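Local coordinates for petrobactin-binding protein YclQ (PDB 3GFV) that binds iron-free and ferric petrobactin and the precursor 3,4-dihydroxybenzoic acid, and serves the YclNOPQ ABC transporter in ferric-petrobactin uptake, at residues D46-L51 and S277-S283; M129-K133 and L153-D157. All coordinates share one frame; numbering follows the deposited sequence.

Interaction 1: D46-L51 and S277-S283; sequences DTLDKL and SGGGLES
D46 reaches from helix 42-50 to the first turn of helix 281-296, and its carboxylate meets the backbone N-H groups there. With CG between its backbone N and carbonyl carbon (chi1 81°), the carboxylate is turned to the helix start. Beginning at CB, this side chain first runs past E282 in the opposite direction, with D46 CB 3.4 Å from E282 OE1. CG then passes E282 CB and the backbone N of S283. The two oxygens divide the helix start between them. D46 OD2 accepts from E282 N at 2.8 Å, with the donor well above the carboxylate plane. D46 OD1 takes two bonds from S283. The hydroxyl S283 OG donates to D46 OD1 at 2.7 Å, on the syn lone pair. The backbone N of S283 bonds to OD1 from above the plane, with an N-H...O angle of 138°. Y68 OH is a further partner of OD1 and also bonds S277 OG.

T47 takes the preceding amide. L281 N donates to T47 OG1 at 2.9 Å, while T47 CG2 packs on L281 CD1. G280 is the N-cap residue, and its own N-H bonds S283 OG. L281 CD1 also touches K50 CG and L51 CD2.

E282 runs on past D46, extended beyond CG, and its carboxylate crosses that of D49. E282 OE2 lies 2.6 Å from D49 OD2, and the two carboxylate planes are nearly perpendicular. D49 OD1 has a salt bridge to K71.

The first three N-H groups of helix 281-296 are thus satisfied by side chains of another helix. The positive end of the helix dipole would be expected to stabilise the negative charge of buried D46.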
ATOM      1  N   ASP A  46      -7.500   1.019  -6.879  1.00 20.82           N
ATOM      2  CA  ASP A  46      -7.473   2.471  -6.935  1.00 20.51           C
ATOM      3  C   ASP A  46      -6.831   2.979  -8.225  1.00 24.45           C
ATOM      4  O   ASP A  46      -7.165   4.071  -8.695  1.00 24.29           O
ATOM      5  CB  ASP A  46      -6.943   3.127  -5.621  1.00 19.25           C
ATOM      6  CG  ASP A  46      -5.414   3.158  -5.489  1.00 24.23           C
ATOM      7  OD1 ASP A  46      -4.931   2.896  -4.359  1.00 24.49           O
ATOM      8  OD2 ASP A  46      -4.690   3.492  -6.465  1.00 26.30           O
ATOM      9  N   THR A  47      -5.962   2.164  -8.821  1.00 22.97           N
ATOM     10  CA  THR A  47      -5.469   2.482 -10.161  1.00 21.43           C
ATOM     11  C   THR A  47      -6.625   2.381 -11.158  1.00 22.85           C
ATOM     12  O   THR A  47      -6.826   3.284 -11.954  1.00 22.09           O
ATOM     13  CB  THR A  47      -4.278   1.598 -10.578  1.00 20.64           C
ATOM     14  OG1 THR A  47      -3.144   1.903  -9.743  1.00 21.54           O
ATOM     15  CG2 THR A  47      -3.885   1.832 -12.065  1.00 22.53           C
ATOM     16  N   LEU A  48      -7.406   1.307 -11.094  1.00 22.73           N
ATOM     17  CA  LEU A  48      -8.574   1.206 -11.961  1.00 26.59           C
ATOM     18  C   LEU A  48      -9.482   2.429 -11.786  1.00 26.97           C
ATOM     19  O   LEU A  48      -9.978   2.996 -12.765  1.00 26.58           O
ATOM     20  CB  LEU A  48      -9.326  -0.095 -11.668  1.00 21.83           C
ATOM     21  CG  LEU A  48      -8.604  -1.381 -12.058  1.00 26.93           C
ATOM     22  CD1 LEU A  48      -9.368  -2.600 -11.520  1.00 24.71           C
ATOM     23  CD2 LEU A  48      -8.436  -1.480 -13.576  1.00 26.65           C
ATOM     24  N   ASP A  49      -9.682   2.857 -10.539  1.00 27.14           N
ATOM     25  CA  ASP A  49     -10.539   4.004 -10.266  1.00 24.66           C
ATOM     26  C   ASP A  49      -9.980   5.285 -10.886  1.00 24.46           C
ATOM     27  O   ASP A  49     -10.719   6.056 -11.493  1.00 29.50           O
ATOM     28  CB  ASP A  49     -10.734   4.215  -8.764  1.00 27.20           C
ATOM     29  CG  ASP A  49     -11.666   5.378  -8.459  1.00 30.95           C
ATOM     30  OD1 ASP A  49     -12.890   5.227  -8.672  1.00 30.06           O
ATOM     31  OD2 ASP A  49     -11.175   6.447  -8.019  1.00 33.96           O
ATOM     32  N   LYS A  50      -8.676   5.510 -10.717  1.00 25.18           N
ATOM     33  CA  LYS A  50      -8.030   6.703 -11.262  1.00 24.64           C
ATOM     34  C   LYS A  50      -8.175   6.755 -12.788  1.00 31.24           C
ATOM     35  O   LYS A  50      -8.276   7.831 -13.391  1.00 31.18           O
ATOM     36  CB  LYS A  50      -6.551   6.709 -10.880  1.00 24.00           C
ATOM     37  CG  LYS A  50      -5.764   7.906 -11.410  1.00 36.61           C
ATOM     38  CD  LYS A  50      -6.183   9.186 -10.706  1.00 42.81           C
ATOM     39  CE  LYS A  50      -5.488  10.413 -11.296  1.00 50.57           C
ATOM     40  NZ  LYS A  50      -6.208  11.672 -10.924  1.00 54.69           N
ATOM     41  N   LEU A  51      -8.191   5.585 -13.414  1.00 29.46           N
ATOM     42  CA  LEU A  51      -8.262   5.498 -14.867  1.00 26.55           C
ATOM     43  C   LEU A  51      -9.710   5.544 -15.356  1.00 33.34           C
ATOM     44  O   LEU A  51      -9.964   5.418 -16.547  1.00 32.85           O
ATOM     45  CB  LEU A  51      -7.586   4.217 -15.355  1.00 24.60           C
ATOM     46  CG  LEU A  51      -6.116   4.106 -14.959  1.00 32.04           C
ATOM     47  CD1 LEU A  51      -5.550   2.764 -15.373  1.00 33.43           C
ATOM     48  CD2 LEU A  51      -5.322   5.241 -15.572  1.00 38.62           C
ATOM     49  N   SER A 277      -3.926  -1.117   1.873  1.00 20.62           N
ATOM     50  CA  SER A 277      -3.799  -0.748   0.463  1.00 19.94           C
ATOM     51  C   SER A 277      -2.361  -0.365   0.120  1.00 22.71           C
ATOM     52  O   SER A 277      -1.416  -0.950   0.638  1.00 23.50           O
ATOM     53  CB  SER A 277      -4.770   0.380   0.108  1.00 21.09           C
ATOM     54  OG  SER A 277      -4.801   0.583  -1.315  1.00 21.87           O
ATOM     55  N   GLY A 278      -2.201   0.621  -0.752  1.00 20.96           N
ATOM     56  CA  GLY A 278      -0.881   0.992  -1.229  1.00 20.36           C
ATOM     57  C   GLY A 278      -0.549   0.349  -2.572  1.00 24.45           C
ATOM     58  O   GLY A 278      -1.096  -0.698  -2.919  1.00 23.11           O
ATOM     59  N   GLY A 279       0.352   0.981  -3.318  1.00 21.51           N
ATOM     60  CA  GLY A 279       0.866   0.408  -4.551  1.00 19.67           C
ATOM     61  C   GLY A 279       0.054   0.788  -5.769  1.00 19.67           C
ATOM     62  O   GLY A 279       0.373   0.326  -6.853  1.00 21.55           O
ATOM     63  N   GLY A 280      -0.960   1.635  -5.590  1.00 22.45           N
ATOM     64  CA  GLY A 280      -1.778   2.119  -6.692  1.00 18.59           C
ATOM     65  C   GLY A 280      -1.586   3.598  -6.963  1.00 22.16           C
ATOM     66  O   GLY A 280      -0.944   4.305  -6.196  1.00 20.74           O
ATOM     67  N   LEU A 281      -2.134   4.088  -8.070  1.00 21.73           N
ATOM     68  CA  LEU A 281      -1.923   5.493  -8.424  1.00 18.80           C
ATOM     69  C   LEU A 281      -2.512   6.439  -7.370  1.00 27.52           C
ATOM     70  O   LEU A 281      -1.928   7.466  -7.057  1.00 24.96           O
ATOM     71  CB  LEU A 281      -2.520   5.811  -9.798  1.00 21.59           C
ATOM     72  CG  LEU A 281      -1.960   5.017 -10.982  1.00 21.83           C
ATOM     73  CD1 LEU A 281      -2.725   5.401 -12.254  1.00 25.39           C
ATOM     74  CD2 LEU A 281      -0.446   5.213 -11.175  1.00 23.76           C
ATOM     75  N   GLU A 282      -3.663   6.096  -6.805  1.00 21.84           N
ATOM     76  CA  GLU A 282      -4.281   6.996  -5.837  1.00 21.88           C
ATOM     77  C   GLU A 282      -3.613   6.881  -4.475  1.00 19.67           C
ATOM     78  O   GLU A 282      -3.296   7.889  -3.846  1.00 22.63           O
ATOM     79  CB  GLU A 282      -5.773   6.715  -5.695  1.00 21.64           C
ATOM     80  CG  GLU A 282      -6.505   6.860  -7.025  1.00 22.65           C
ATOM     81  CD  GLU A 282      -8.008   6.668  -6.948  1.00 26.37           C
ATOM     82  OE1 GLU A 282      -8.499   6.135  -5.942  1.00 28.58           O
ATOM     83  OE2 GLU A 282      -8.696   7.061  -7.933  1.00 28.87           O
ATOM     84  N   SER A 283      -3.401   5.649  -4.023  1.00 21.13           N
ATOM     85  CA  SER A 283      -2.797   5.455  -2.708  1.00 20.82           C
ATOM     86  C   SER A 283      -1.381   6.045  -2.680  1.00 22.44           C
ATOM     87  O   SER A 283      -0.999   6.677  -1.697  1.00 19.21           O
ATOM     88  CB  SER A 283      -2.830   3.982  -2.255  1.00 21.95           C
ATOM     89  OG  SER A 283      -2.436   3.079  -3.273  1.00 22.31           O
TER

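Interaction 2: M129-K133 and L153-D157; sequences MESFK and LANID
Helix 146-170, the long helix that joins the two lobes of this periplasmic binding protein fold, packs antiparallel on helix 128-142 of the first lobe. The segments 129-133 and 153-157 face each other with axes 12.3 Å apart and directions differing by 153°. The gap is bridged by side chains.

F132 lies in the middle. Its CG is anti to the backbone N (chi1 -179°), and the ring extends toward helix 146-170. L153 CD2 approaches F132 CE2 obliquely at 3.7 Å. I156 CD1 sits at the ring edge, near its plane, 4.1 Å from F132 CZ. The other methyl of L153, CD1, lies near K133 CB and the carbonyl O of K133.

K133 closes one flank. Its chain is extended beyond CG and comes to D157 from the opposite direction. K133 NZ forms a salt bridge with D157 OD2 at 2.6 Å, on the syn lone pair. On its way, K133 CG passes L153 CD2. M129, a selenomethionine, is bent at chi2 and chi3, which brings CE to 3.7 Å from D157 OD1.

Helix 281-296 packs against the apolar part of this pair: its M284 touches M129, F132 and I156, and T285 also touches I156. Further along helix 128-142, A136 and E137 continue the packing on L153.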
HETATM    1  N   MSE A 129       9.796   0.946  -6.686  1.00 23.47           N
HETATM    2  CA  MSE A 129       9.345   1.722  -7.841  1.00 28.69           C
HETATM    3  C   MSE A 129       9.312   0.881  -9.110  1.00 26.88           C
HETATM    4  O   MSE A 129       8.427   1.042  -9.955  1.00 26.25           O
HETATM    5  CB  MSE A 129      10.199   2.983  -8.016  1.00 28.11           C
HETATM    6  CG  MSE A 129       9.879   4.065  -6.981  1.00 25.26           C
HETATM    7 SE   MSE A 129       7.955   4.377  -6.780  0.70 32.24          SE
HETATM    8  CE  MSE A 129       7.610   5.259  -8.521  1.00 27.24           C
ATOM      9  N   GLU A 130      10.265  -0.034  -9.251  1.00 29.45           N
ATOM     10  CA  GLU A 130      10.265  -0.926 -10.408  1.00 33.06           C
ATOM     11  C   GLU A 130       8.945  -1.695 -10.476  1.00 28.29           C
ATOM     12  O   GLU A 130       8.283  -1.703 -11.516  1.00 29.44           O
ATOM     13  CB  GLU A 130      11.444  -1.898 -10.348  1.00 37.95           C
ATOM     14  CG  GLU A 130      11.456  -2.951 -11.450  1.00 50.46           C
ATOM     15  CD  GLU A 130      12.670  -3.872 -11.373  1.00 60.80           C
ATOM     16  OE1 GLU A 130      12.482  -5.101 -11.236  1.00 66.08           O
ATOM     17  OE2 GLU A 130      13.811  -3.367 -11.436  1.00 63.26           O
ATOM     18  N   SER A 131       8.571  -2.327  -9.363  1.00 26.93           N
ATOM     19  CA  SER A 131       7.345  -3.128  -9.316  1.00 24.91           C
ATOM     20  C   SER A 131       6.106  -2.232  -9.393  1.00 24.59           C
ATOM     21  O   SER A 131       5.114  -2.593 -10.047  1.00 23.49           O
ATOM     22  CB  SER A 131       7.304  -4.056  -8.076  1.00 26.33           C
ATOM     23  OG  SER A 131       7.293  -3.291  -6.892  1.00 31.12           O
ATOM     24  N   PHE A 132       6.157  -1.071  -8.738  1.00 22.74           N
ATOM     25  CA  PHE A 132       5.056  -0.100  -8.790  1.00 24.60           C
ATOM     26  C   PHE A 132       4.787   0.312 -10.238  1.00 25.37           C
ATOM     27  O   PHE A 132       3.664   0.265 -10.724  1.00 21.89           O
ATOM     28  CB  PHE A 132       5.398   1.146  -7.971  1.00 20.09           C
ATOM     29  CG  PHE A 132       4.305   2.189  -7.952  1.00 20.83           C
ATOM     30  CD1 PHE A 132       3.243   2.073  -7.066  1.00 24.97           C
ATOM     31  CD2 PHE A 132       4.363   3.308  -8.783  1.00 26.29           C
ATOM     32  CE1 PHE A 132       2.237   3.036  -7.030  1.00 22.70           C
ATOM     33  CE2 PHE A 132       3.356   4.268  -8.764  1.00 23.99           C
ATOM     34  CZ  PHE A 132       2.291   4.135  -7.863  1.00 21.55           C
ATOM     35  N   LYS A 133       5.822   0.736 -10.938  1.00 23.10           N
ATOM     36  CA  LYS A 133       5.598   1.121 -12.333  1.00 24.69           C
ATOM     37  C   LYS A 133       5.139  -0.054 -13.191  1.00 27.28           C
ATOM     38  O   LYS A 133       4.262   0.093 -14.047  1.00 25.51           O
ATOM     39  CB  LYS A 133       6.841   1.767 -12.914  1.00 24.19           C
ATOM     40  CG  LYS A 133       7.140   3.098 -12.239  1.00 25.58           C
ATOM     41  CD  LYS A 133       8.379   3.751 -12.837  1.00 38.89           C
ATOM     42  CE  LYS A 133       8.397   5.235 -12.525  1.00 41.58           C
ATOM     43  NZ  LYS A 133       9.619   5.879 -13.067  1.00 48.07           N
ATOM     44  N   LEU A 153       2.341   8.259 -13.988  1.00 25.01           N
ATOM     45  CA  LEU A 153       3.602   7.823 -13.392  1.00 27.50           C
ATOM     46  C   LEU A 153       4.596   8.987 -13.417  1.00 26.72           C
ATOM     47  O   LEU A 153       5.343   9.192 -12.448  1.00 27.99           O
ATOM     48  CB  LEU A 153       4.165   6.606 -14.136  1.00 25.16           C
ATOM     49  CG  LEU A 153       3.402   5.302 -13.854  1.00 24.83           C
ATOM     50  CD1 LEU A 153       3.941   4.148 -14.701  1.00 28.77           C
ATOM     51  CD2 LEU A 153       3.434   4.942 -12.365  1.00 27.40           C
ATOM     52  N   ALA A 154       4.609   9.744 -14.514  1.00 26.85           N
ATOM     53  CA  ALA A 154       5.474  10.912 -14.588  1.00 27.53           C
ATOM     54  C   ALA A 154       5.185  11.932 -13.490  1.00 27.77           C
ATOM     55  O   ALA A 154       6.116  12.464 -12.867  1.00 29.22           O
ATOM     56  CB  ALA A 154       5.407  11.577 -16.003  1.00 31.21           C
ATOM     57  N   ASN A 155       3.908  12.211 -13.243  1.00 26.76           N
ATOM     58  CA  ASN A 155       3.533  13.141 -12.178  1.00 31.89           C
ATOM     59  C   ASN A 155       3.959  12.623 -10.817  1.00 30.10           C
ATOM     60  O   ASN A 155       4.426  13.385  -9.974  1.00 28.65           O
ATOM     61  CB  ASN A 155       2.028  13.381 -12.145  1.00 35.02           C
ATOM     62  CG  ASN A 155       1.532  14.113 -13.355  1.00 46.36           C
ATOM     63  OD1 ASN A 155       2.287  14.842 -14.019  1.00 47.34           O
ATOM     64  ND2 ASN A 155       0.248  13.933 -13.664  1.00 47.87           N
ATOM     65  N   ILE A 156       3.771  11.327 -10.598  1.00 23.83           N
ATOM     66  CA  ILE A 156       4.213  10.709  -9.358  1.00 23.32           C
ATOM     67  C   ILE A 156       5.745  10.811  -9.188  1.00 24.50           C
ATOM     68  O   ILE A 156       6.237  11.148  -8.102  1.00 23.28           O
ATOM     69  CB  ILE A 156       3.692   9.271  -9.278  1.00 21.47           C
ATOM     70  CG1 ILE A 156       2.202   9.320  -8.944  1.00 24.35           C
ATOM     71  CG2 ILE A 156       4.469   8.463  -8.229  1.00 22.08           C
ATOM     72  CD1 ILE A 156       1.487   7.975  -9.075  1.00 25.31           C
ATOM     73  N   ASP A 157       6.495  10.580 -10.265  1.00 25.10           N
ATOM     74  CA  ASP A 157       7.953  10.716 -10.185  1.00 31.30           C
ATOM     75  C   ASP A 157       8.344  12.133  -9.781  1.00 28.90           C
ATOM     76  O   ASP A 157       9.285  12.331  -9.003  1.00 27.52           O
ATOM     77  CB  ASP A 157       8.625  10.344 -11.505  1.00 28.68           C
ATOM     78  CG  ASP A 157       8.763   8.841 -11.691  1.00 33.57           C
ATOM     79  OD1 ASP A 157       8.555   8.076 -10.719  1.00 34.18           O
ATOM     80  OD2 ASP A 157       9.097   8.426 -12.817  1.00 35.96           O
TER

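Overall arrangement
From the N terminus, the chain first passes 46-51, on the helix that follows strand 37-39 of the five-stranded parallel sheet. It then goes through 129-133, turns back, and reaches 153-157, so interaction 2 closes a short hairpin of two helices. The second lobe follows before the chain returns at 277-283, where interaction 1 closes a loop of 225 residues. Interaction 2 is nested inside that loop. The contacts touch: G279 O and G280 O pack on F132, and L281 CD2 meets L153 and I156. Together they tie helix 42-50, helix 128-142, the long linking helix 146-170 and helix 281-296 into one cluster.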